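Local coordinates for iron binding protein FbpA (PDB 1Q35) that binds ferric iron in the periplasm, probably as the solute-binding component of a bacterial iron-uptake system, at residues A[143-148]-A[299-304]; A[158-163]-A[308-313]; A[75-80]-A[249-254]. One frame throughout, in Å; residues are numbered along the deposited sequence.

In the fold
From the N terminus, the chain passes through 75-80, at the start of helix 78-83, long before it meets its partner at 249-254 in helix 243-254; interaction 3 closes that loop. Inside it lies helix 141-168, whose early turns (143-148) and later turns (158-163) pair with 299-304 and 308-313, at the start and end of helix 301-311, closing two further loops near the C terminus. Because their partners come after 254, interactions 1 and 2 both cross interaction 3, and their segments alternate with each other as well. Interactions 1 and 2 touch through F147 and L163, joining one helix pair, whereas interaction 3 sits on the opposite side of the chain's centre from interaction 2, about 39 Å away between centres.

Interaction 1. Residues A[143-148]-A[299-304]; sequences NVSLFA and KNYEAA
V144 lays its CG1 methyl over one face of the Y301 ring, 3.5 Å from the ring centroid and 16° off the ring normal, a CH-pi contact in which the two side chains cross at about a right angle. A chi1 of -180°, with CG1 anti to the backbone N, places the methyl over the ring, and it also lies 3.7 Å from A304 CB. S145 meets that ring differently: its OG sits in the ring plane at the edge, 3.5 Å from Y301 CD1. Two residues on, F147 touches A304 through CB, and its ring runs on to L163 and V308. A148 closes the contact. Its CB packs 4.1 Å from A304 CB and faces the backbone of N300, and its carbonyl O lies 3.2 Å from N300 CB. The contact rests mainly on methyl and ring packing: the V144 methyl on the Y301 face and the methyls of A148 and A304 let the helices approach, while the polar ends of S145 and N300 are bonded to D59, S61 and E152. The side chain of S145 lies about 6 Å from that of Y142, an Fe(3+) ligand in the iron-bound protein, although no iron is bound here.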
loop_
_atom_site.group_PDB
_atom_site.type_symbol
_atom_site.label_atom_id
_atom_site.label_comp_id
_atom_site.label_asym_id
_atom_site.label_seq_id
_atom_site.Cartn_x
_atom_site.Cartn_y
_atom_site.Cartn_z
ATOM N N ASN A 143 -6.965 3.475 2.221
ATOM C CA ASN A 143 -8.045 3.487 3.198
ATOM C C ASN A 143 -9.163 2.516 2.838
ATOM O O ASN A 143 -9.618 1.761 3.679
ATOM C CB ASN A 143 -8.624 4.896 3.360
ATOM C CG ASN A 143 -7.713 5.827 4.132
ATOM O OD1 ASN A 143 -6.867 5.391 4.928
ATOM N ND2 ASN A 143 -7.884 7.125 3.904
ATOM N N VAL A 144 -9.613 2.529 1.590
ATOM C CA VAL A 144 -10.733 1.684 1.201
ATOM C C VAL A 144 -10.372 0.208 1.407
ATOM O O VAL A 144 -11.202 -0.557 1.866
ATOM C CB VAL A 144 -11.222 1.976 -0.241
ATOM C CG1 VAL A 144 -12.393 1.073 -0.606
ATOM C CG2 VAL A 144 -11.639 3.444 -0.381
ATOM N N SER A 145 -9.142 -0.195 1.094
ATOM C CA SER A 145 -8.752 -1.591 1.304
ATOM C C SER A 145 -8.684 -1.957 2.791
ATOM O O SER A 145 -9.015 -3.075 3.164
ATOM C CB SER A 145 -7.454 -1.920 0.572
ATOM O OG SER A 145 -7.708 -1.990 -0.822
ATOM N N LEU A 146 -8.277 -1.022 3.647
ATOM C CA LEU A 146 -8.391 -1.227 5.087
ATOM C C LEU A 146 -9.850 -1.458 5.490
ATOM O O LEU A 146 -10.162 -2.399 6.214
ATOM C CB LEU A 146 -7.812 -0.028 5.843
ATOM C CG LEU A 146 -8.069 0.031 7.351
ATOM C CD1 LEU A 146 -7.440 -1.142 8.091
ATOM C CD2 LEU A 146 -7.557 1.347 7.908
ATOM N N PHE A 147 -10.750 -0.596 5.027
ATOM C CA PHE A 147 -12.165 -0.730 5.353
ATOM C C PHE A 147 -12.750 -2.032 4.789
ATOM O O PHE A 147 -13.644 -2.624 5.389
ATOM C CB PHE A 147 -12.972 0.482 4.853
ATOM C CG PHE A 147 -12.411 1.830 5.264
ATOM C CD1 PHE A 147 -12.591 2.923 4.439
ATOM C CD2 PHE A 147 -11.721 2.013 6.456
ATOM C CE1 PHE A 147 -12.091 4.172 4.778
ATOM C CE2 PHE A 147 -11.218 3.264 6.803
ATOM C CZ PHE A 147 -11.415 4.345 5.968
ATOM N N ALA A 148 -12.228 -2.470 3.648
ATOM C CA ALA A 148 -12.643 -3.721 3.028
ATOM C C ALA A 148 -12.303 -4.917 3.912
ATOM O O ALA A 148 -13.117 -5.820 4.074
ATOM C CB ALA A 148 -11.996 -3.866 1.669
ATOM N N LYS A 299 -12.022 -8.495 -2.362
ATOM C CA LYS A 299 -13.408 -8.933 -2.528
ATOM C C LYS A 299 -14.405 -7.926 -1.968
ATOM O O LYS A 299 -15.527 -7.808 -2.458
ATOM C CB LYS A 299 -13.561 -10.280 -1.797
ATOM C CG LYS A 299 -14.939 -10.902 -1.691
ATOM C CD LYS A 299 -14.830 -12.258 -0.973
ATOM C CE LYS A 299 -14.574 -12.141 0.547
ATOM N NZ LYS A 299 -14.323 -13.478 1.188
ATOM N N ASN A 300 -13.988 -7.203 -0.935
ATOM C CA ASN A 300 -14.854 -6.270 -0.223
ATOM C C ASN A 300 -14.640 -4.805 -0.594
ATOM O O ASN A 300 -15.263 -3.926 0.004
ATOM C CB ASN A 300 -14.659 -6.441 1.286
ATOM C CG ASN A 300 -15.113 -7.787 1.769
ATOM O OD1 ASN A 300 -16.291 -8.118 1.697
ATOM N ND2 ASN A 300 -14.177 -8.590 2.243
ATOM N N TYR A 301 -13.781 -4.534 -1.572
ATOM C CA TYR A 301 -13.464 -3.155 -1.945
ATOM C C TYR A 301 -14.694 -2.356 -2.389
ATOM O O TYR A 301 -14.902 -1.233 -1.946
ATOM C CB TYR A 301 -12.399 -3.126 -3.042
ATOM C CG TYR A 301 -11.820 -1.746 -3.278
ATOM C CD1 TYR A 301 -10.678 -1.328 -2.593
ATOM C CD2 TYR A 301 -12.411 -0.858 -4.170
ATOM C CE1 TYR A 301 -10.130 -0.075 -2.797
ATOM C CE2 TYR A 301 -11.874 0.419 -4.371
ATOM C CZ TYR A 301 -10.735 0.795 -3.680
ATOM O OH TYR A 301 -10.198 2.052 -3.870
ATOM N N GLU A 302 -15.506 -2.938 -3.265
ATOM C CA GLU A 302 -16.694 -2.268 -3.785
ATOM C C GLU A 302 -17.653 -1.888 -2.660
ATOM O O GLU A 302 -18.161 -0.767 -2.616
ATOM C CB GLU A 302 -17.386 -3.178 -4.809
ATOM C CG GLU A 302 -18.695 -2.665 -5.382
ATOM C CD GLU A 302 -19.241 -3.583 -6.460
ATOM O OE1 GLU A 302 -19.384 -3.130 -7.617
ATOM O OE2 GLU A 302 -19.520 -4.762 -6.150
ATOM N N ALA A 303 -17.891 -2.821 -1.747
ATOM C CA ALA A 303 -18.771 -2.571 -0.614
ATOM C C ALA A 303 -18.212 -1.470 0.291
ATOM O O ALA A 303 -18.959 -0.635 0.793
ATOM C CB ALA A 303 -18.988 -3.847 0.178
ATOM N N ALA A 304 -16.898 -1.460 0.489
ATOM C CA ALA A 304 -16.247 -0.455 1.326
ATOM C C ALA A 304 -16.363 0.932 0.698
ATOM O O ALA A 304 -16.642 1.903 1.391
ATOM C CB ALA A 304 -14.787 -0.813 1.550
#

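Interaction 2. Residues A[158-163]-A[308-313]; sequences KTKAFL and VDEVKF
K160 and E310 form the salt bridge of this contact, with K160 NZ 2.9 Å from E310 OE2. The ammonium meets that oxygen on its anti side, 28° out of the carboxylate plane, and the two side chains cross at about a right angle. K160 CG is anti to the backbone N (chi1 -172°), and the chain beyond it is fully extended, which carries the amine across to helix 301-311. A water accepts from K160 NZ and donates a weak bond to E310 O, adding a second, looser link to the same residue. Next to the ion pair, the aliphatic part of K160 slides past V311 in the opposite direction, CG lying 3.7 Å from V311 CG1.

Deeper in, L163 supplies the apolar centre. Its CB faces V311 CG2, its CD1 lies 4.2 Å from V308 CG2, and its CD2 approaches F313 CE1. The F313 ring meets the L163 carbonyl at its edge, L163 O lying near the ring plane, 3.8 Å from F313 CE1. L307 of helix 301-311 also touches K160 and L163.

K312 is the first residue to leave helical geometry, with positive phi, in a Schellman motif: its N and that of F313 bond back into the last turn. K312 NZ also bonds to D309 O at 2.9 Å, from the opposite face of that carbonyl to K312 N, while K167 of helix 141-168 donates to V311 O and K312 O. The arrangement is a helix-helix interface of buried leucine and valine side chains, with an ion pair beside them at the partly exposed K160 and E310 and a Schellman C-cap, within a periplasmic-binding-protein fold.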
loop_
_atom_site.group_PDB
_atom_site.type_symbol
_atom_site.label_atom_id
_atom_site.label_comp_id
_atom_site.label_asym_id
_atom_site.label_seq_id
_atom_site.Cartn_x
_atom_site.Cartn_y
_atom_site.Cartn_z
ATOM N N LYS A 158 -21.483 -2.681 11.058
ATOM C CA LYS A 158 -20.451 -2.307 12.020
ATOM C C LYS A 158 -19.354 -1.483 11.357
ATOM O O LYS A 158 -18.835 -0.550 11.965
ATOM C CB LYS A 158 -19.851 -3.561 12.674
ATOM C CG LYS A 158 -18.846 -3.313 13.801
ATOM C CD LYS A 158 -18.366 -4.615 14.457
ATOM C CE LYS A 158 -19.311 -5.147 15.521
ATOM N NZ LYS A 158 -19.206 -6.634 15.664
ATOM N N THR A 159 -18.985 -1.811 10.126
ATOM C CA THR A 159 -17.962 -1.029 9.438
ATOM C C THR A 159 -18.471 0.391 9.149
ATOM O O THR A 159 -17.730 1.357 9.299
ATOM C CB THR A 159 -17.474 -1.728 8.161
ATOM O OG1 THR A 159 -16.907 -2.999 8.505
ATOM C CG2 THR A 159 -16.334 -0.948 7.526
ATOM N N LYS A 160 -19.736 0.527 8.761
ATOM C CA LYS A 160 -20.311 1.855 8.539
ATOM C C LYS A 160 -20.337 2.665 9.830
ATOM O O LYS A 160 -20.013 3.851 9.816
ATOM C CB LYS A 160 -21.716 1.774 7.943
ATOM C CG LYS A 160 -22.249 3.146 7.525
ATOM C CD LYS A 160 -23.575 3.043 6.797
ATOM C CE LYS A 160 -24.086 4.414 6.400
ATOM N NZ LYS A 160 -25.345 4.312 5.617
ATOM N N ALA A 161 -20.718 2.037 10.935
ATOM C CA ALA A 161 -20.726 2.720 12.226
ATOM C C ALA A 161 -19.319 3.194 12.587
ATOM O O ALA A 161 -19.147 4.309 13.088
ATOM C CB ALA A 161 -21.294 1.834 13.317
ATOM N N PHE A 162 -18.314 2.363 12.317
ATOM C CA PHE A 162 -16.927 2.758 12.495
ATOM C C PHE A 162 -16.589 3.990 11.652
ATOM O O PHE A 162 -16.003 4.945 12.161
ATOM C CB PHE A 162 -15.979 1.598 12.163
ATOM C CG PHE A 162 -14.572 2.040 11.913
ATOM C CD1 PHE A 162 -13.765 2.463 12.958
ATOM C CD2 PHE A 162 -14.059 2.070 10.630
ATOM C CE1 PHE A 162 -12.464 2.883 12.722
ATOM C CE2 PHE A 162 -12.763 2.502 10.389
ATOM C CZ PHE A 162 -11.968 2.901 11.440
ATOM N N LEU A 163 -16.954 3.978 10.377
ATOM C CA LEU A 163 -16.658 5.112 9.501
ATOM C C LEU A 163 -17.357 6.388 9.958
ATOM O O LEU A 163 -16.786 7.463 9.839
ATOM C CB LEU A 163 -17.027 4.795 8.057
ATOM C CG LEU A 163 -16.147 3.736 7.383
ATOM C CD1 LEU A 163 -16.720 3.348 6.041
ATOM C CD2 LEU A 163 -14.716 4.222 7.222
ATOM N N VAL A 308 -18.106 4.432 2.236
ATOM C CA VAL A 308 -17.419 5.726 2.294
ATOM C C VAL A 308 -18.292 6.808 1.648
ATOM O O VAL A 308 -18.411 7.919 2.164
ATOM C CB VAL A 308 -16.026 5.647 1.625
ATOM C CG1 VAL A 308 -15.415 7.031 1.459
ATOM C CG2 VAL A 308 -15.096 4.765 2.446
ATOM N N ASP A 309 -18.915 6.462 0.527
ATOM C CA ASP A 309 -19.837 7.365 -0.152
ATOM C C ASP A 309 -21.076 7.653 0.692
ATOM O O ASP A 309 -21.493 8.807 0.799
ATOM C CB ASP A 309 -20.246 6.795 -1.510
ATOM C CG ASP A 309 -21.191 7.709 -2.257
ATOM O OD1 ASP A 309 -20.798 8.858 -2.542
ATOM O OD2 ASP A 309 -22.349 7.373 -2.575
ATOM N N GLU A 310 -21.661 6.625 1.307
ATOM C CA GLU A 310 -22.871 6.802 2.108
ATOM C C GLU A 310 -22.641 7.742 3.284
ATOM O O GLU A 310 -23.485 8.586 3.580
ATOM C CB GLU A 310 -23.390 5.456 2.620
ATOM C CG GLU A 310 -24.022 4.590 1.547
ATOM C CD GLU A 310 -24.378 3.203 2.038
ATOM O OE1 GLU A 310 -24.649 2.344 1.180
ATOM O OE2 GLU A 310 -24.397 2.977 3.268
ATOM N N VAL A 311 -21.496 7.615 3.951
ATOM C CA VAL A 311 -21.213 8.464 5.109
ATOM C C VAL A 311 -20.670 9.835 4.700
ATOM O O VAL A 311 -20.497 10.703 5.551
ATOM C CB VAL A 311 -20.253 7.779 6.127
ATOM C CG1 VAL A 311 -20.773 6.401 6.516
ATOM C CG2 VAL A 311 -18.834 7.697 5.604
ATOM N N LYS A 312 -20.407 10.021 3.410
ATOM C CA LYS A 312 -19.843 11.264 2.880
ATOM C C LYS A 312 -18.610 11.632 3.700
ATOM O O LYS A 312 -18.504 12.721 4.276
ATOM C CB LYS A 312 -20.890 12.388 2.848
ATOM C CG LYS A 312 -22.057 12.112 1.896
ATOM C CD LYS A 312 -21.621 12.118 0.434
ATOM C CE LYS A 312 -22.797 11.970 -0.524
ATOM N NZ LYS A 312 -23.143 10.543 -0.784
ATOM N N PHE A 313 -17.674 10.687 3.734
ATOM C CA PHE A 313 -16.534 10.735 4.638
ATOM C C PHE A 313 -15.714 12.013 4.519
ATOM O O PHE A 313 -15.214 12.523 5.523
ATOM C CB PHE A 313 -15.621 9.520 4.412
ATOM C CG PHE A 313 -14.567 9.363 5.465
ATOM C CD1 PHE A 313 -14.831 8.663 6.632
ATOM C CD2 PHE A 313 -13.324 9.941 5.306
ATOM C CE1 PHE A 313 -13.871 8.534 7.601
ATOM C CE2 PHE A 313 -12.362 9.818 6.276
ATOM C CZ PHE A 313 -12.633 9.104 7.421
HETATM O O HOH W 1 -25.885 7.031 5.435
#

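Interaction 3. Residues A[75-80]-A[249-254]; sequences IDSKVL and LIEYLS
S77 and E251 are joined by a short hydrogen bond, S77 OG donating to E251 OE1 at 2.5 Å. The carboxylate oxygen uses its anti lone pair, the one away from OE2. With chi1 at 164°, S77 OG stands anti to its own backbone N and beside the carbonyl carbon, where it reaches both E251 and L80 N; E251, extended beyond CG, brings its acid group up to the hydroxyl. V79 crosses E251 at about a right angle, its CG1 lying 3.8 Å from E251 CB and its CB the same distance from OE1, so the glutamate's chain runs against a valine on its way to the serine.

L80 covers the neighbouring turn. Its CD1 meets I250 CD1 at 3.6 Å, and its CD2 lies by I250 O and 3.7 Å from S254 OG. I75 adds a looser methyl contact with I250 CD1. This apolar side continues into the sheet: F96 of strand 96-108 touches I75, L80 and I250, and I236 of strand 228-236 touches I75 and I250.

Several bonds position the polar partners. S77 is the N-cap of helix 78-83, and its OG accepts from L80 N at 3.1 Å in a nearly straight bond (170°). A water accepts from K78 NZ and donates to E251 OE1, bridging two opposite charges that remain 4.4 Å apart. S254 OG donates to E251 O and is bonded to N83, tying S254 to helix 78-83.

E251 OE1 thus receives both the capping serine and the bridging water. One hydroxyl serves both helices, capping 78-83 while it donates a hydrogen bond to E251 of 243-254. Separately, the nearby ammonium of K78 and the N-terminal end of helix 78-83 would both be expected to stabilise the ionised carboxylate.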
loop_
_atom_site.group_PDB
_atom_site.type_symbol
_atom_site.label_atom_id
_atom_site.label_comp_id
_atom_site.label_asym_id
_atom_site.label_seq_id
_atom_site.Cartn_x
_atom_site.Cartn_y
_atom_site.Cartn_z
ATOM N N ILE A 75 1.895 -16.115 -15.636
ATOM C CA ILE A 75 3.344 -16.192 -15.724
ATOM C C ILE A 75 3.829 -17.334 -14.847
ATOM O O ILE A 75 3.642 -17.322 -13.627
ATOM C CB ILE A 75 3.990 -14.870 -15.259
ATOM C CG1 ILE A 75 3.443 -13.677 -16.052
ATOM C CG2 ILE A 75 5.510 -14.958 -15.358
ATOM C CD1 ILE A 75 3.761 -13.698 -17.541
ATOM N N ASP A 76 4.452 -18.321 -15.481
ATOM C CA ASP A 76 4.986 -19.485 -14.798
ATOM C C ASP A 76 6.507 -19.381 -14.839
ATOM O O ASP A 76 7.129 -19.650 -15.865
ATOM C CB ASP A 76 4.494 -20.753 -15.501
ATOM C CG ASP A 76 4.966 -22.031 -14.831
ATOM O OD1 ASP A 76 5.473 -21.985 -13.688
ATOM O OD2 ASP A 76 4.855 -23.147 -15.386
ATOM N N SER A 77 7.087 -18.968 -13.715
ATOM C CA SER A 77 8.515 -18.708 -13.590
ATOM C C SER A 77 9.064 -19.414 -12.358
ATOM O O SER A 77 8.538 -19.248 -11.262
ATOM C CB SER A 77 8.756 -17.201 -13.452
ATOM O OG SER A 77 10.057 -16.936 -12.962
ATOM N N LYS A 78 10.125 -20.194 -12.539
ATOM C CA LYS A 78 10.803 -20.861 -11.427
ATOM C C LYS A 78 11.452 -19.841 -10.492
ATOM O O LYS A 78 11.578 -20.087 -9.295
ATOM C CB LYS A 78 11.888 -21.844 -11.908
ATOM C CG LYS A 78 11.711 -22.457 -13.307
ATOM C CD LYS A 78 12.777 -21.954 -14.294
ATOM C CE LYS A 78 12.665 -20.456 -14.596
ATOM N NZ LYS A 78 11.415 -20.106 -15.322
ATOM N N VAL A 79 11.887 -18.716 -11.056
ATOM C CA VAL A 79 12.507 -17.644 -10.276
ATOM C C VAL A 79 11.486 -16.997 -9.334
ATOM O O VAL A 79 11.767 -16.809 -8.151
ATOM C CB VAL A 79 13.146 -16.578 -11.195
ATOM C CG1 VAL A 79 13.643 -15.374 -10.382
ATOM C CG2 VAL A 79 14.287 -17.191 -12.009
ATOM N N LEU A 80 10.301 -16.676 -9.849
ATOM C CA LEU A 80 9.236 -16.097 -9.022
ATOM C C LEU A 80 8.763 -17.093 -7.966
ATOM O O LEU A 80 8.446 -16.713 -6.841
ATOM C CB LEU A 80 8.052 -15.651 -9.888
ATOM C CG LEU A 80 8.316 -14.561 -10.930
ATOM C CD1 LEU A 80 7.060 -14.261 -11.729
ATOM C CD2 LEU A 80 8.848 -13.290 -10.275
ATOM N N LEU A 249 11.979 -8.401 -15.917
ATOM C CA LEU A 249 11.802 -7.298 -14.971
ATOM C C LEU A 249 11.176 -7.770 -13.660
ATOM O O LEU A 249 11.685 -7.443 -12.584
ATOM C CB LEU A 249 10.969 -6.170 -15.578
ATOM C CG LEU A 249 10.630 -5.017 -14.620
ATOM C CD1 LEU A 249 11.878 -4.405 -13.993
ATOM C CD2 LEU A 249 9.840 -3.957 -15.334
ATOM N N ILE A 250 10.093 -8.538 -13.720
ATOM C CA ILE A 250 9.439 -8.936 -12.478
ATOM C C ILE A 250 10.277 -9.969 -11.720
ATOM O O ILE A 250 10.314 -9.950 -10.494
ATOM C CB ILE A 250 7.953 -9.350 -12.685
ATOM C CG1 ILE A 250 7.792 -10.667 -13.438
ATOM C CG2 ILE A 250 7.201 -8.252 -13.413
ATOM C CD1 ILE A 250 6.368 -11.171 -13.409
ATOM N N GLU A 251 11.001 -10.822 -12.443
ATOM C CA GLU A 251 11.973 -11.717 -11.823
ATOM C C GLU A 251 13.072 -10.922 -11.117
ATOM O O GLU A 251 13.464 -11.258 -10.004
ATOM C CB GLU A 251 12.578 -12.666 -12.867
ATOM C CG GLU A 251 11.603 -13.743 -13.326
ATOM C CD GLU A 251 12.130 -14.630 -14.445
ATOM O OE1 GLU A 251 11.603 -15.750 -14.593
ATOM O OE2 GLU A 251 13.049 -14.212 -15.178
ATOM N N TYR A 252 13.547 -9.864 -11.760
ATOM C CA TYR A 252 14.563 -8.993 -11.166
ATOM C C TYR A 252 14.047 -8.335 -9.886
ATOM O O TYR A 252 14.748 -8.302 -8.874
ATOM C CB TYR A 252 14.994 -7.903 -12.150
ATOM C CG TYR A 252 16.131 -7.042 -11.640
ATOM C CD1 TYR A 252 15.881 -5.895 -10.890
ATOM C CD2 TYR A 252 17.454 -7.381 -11.896
ATOM C CE1 TYR A 252 16.919 -5.108 -10.411
ATOM C CE2 TYR A 252 18.501 -6.601 -11.426
ATOM C CZ TYR A 252 18.225 -5.464 -10.686
ATOM O OH TYR A 252 19.260 -4.690 -10.215
ATOM N N LEU A 253 12.825 -7.817 -9.932
ATOM C CA LEU A 253 12.250 -7.126 -8.777
ATOM C C LEU A 253 12.023 -8.080 -7.603
ATOM O O LEU A 253 12.001 -7.636 -6.449
ATOM C CB LEU A 253 10.953 -6.402 -9.156
ATOM C CG LEU A 253 11.133 -5.223 -10.118
ATOM C CD1 LEU A 253 9.789 -4.684 -10.578
ATOM C CD2 LEU A 253 11.976 -4.108 -9.504
ATOM N N SER A 254 11.883 -9.374 -7.886
ATOM C CA SER A 254 11.712 -10.398 -6.854
ATOM C C SER A 254 13.024 -10.897 -6.236
ATOM O O SER A 254 12.997 -11.590 -5.222
ATOM C CB SER A 254 10.946 -11.601 -7.427
ATOM O OG SER A 254 11.796 -12.486 -8.152
HETATM O O HOH W 2 11.083 -17.572 -16.560
#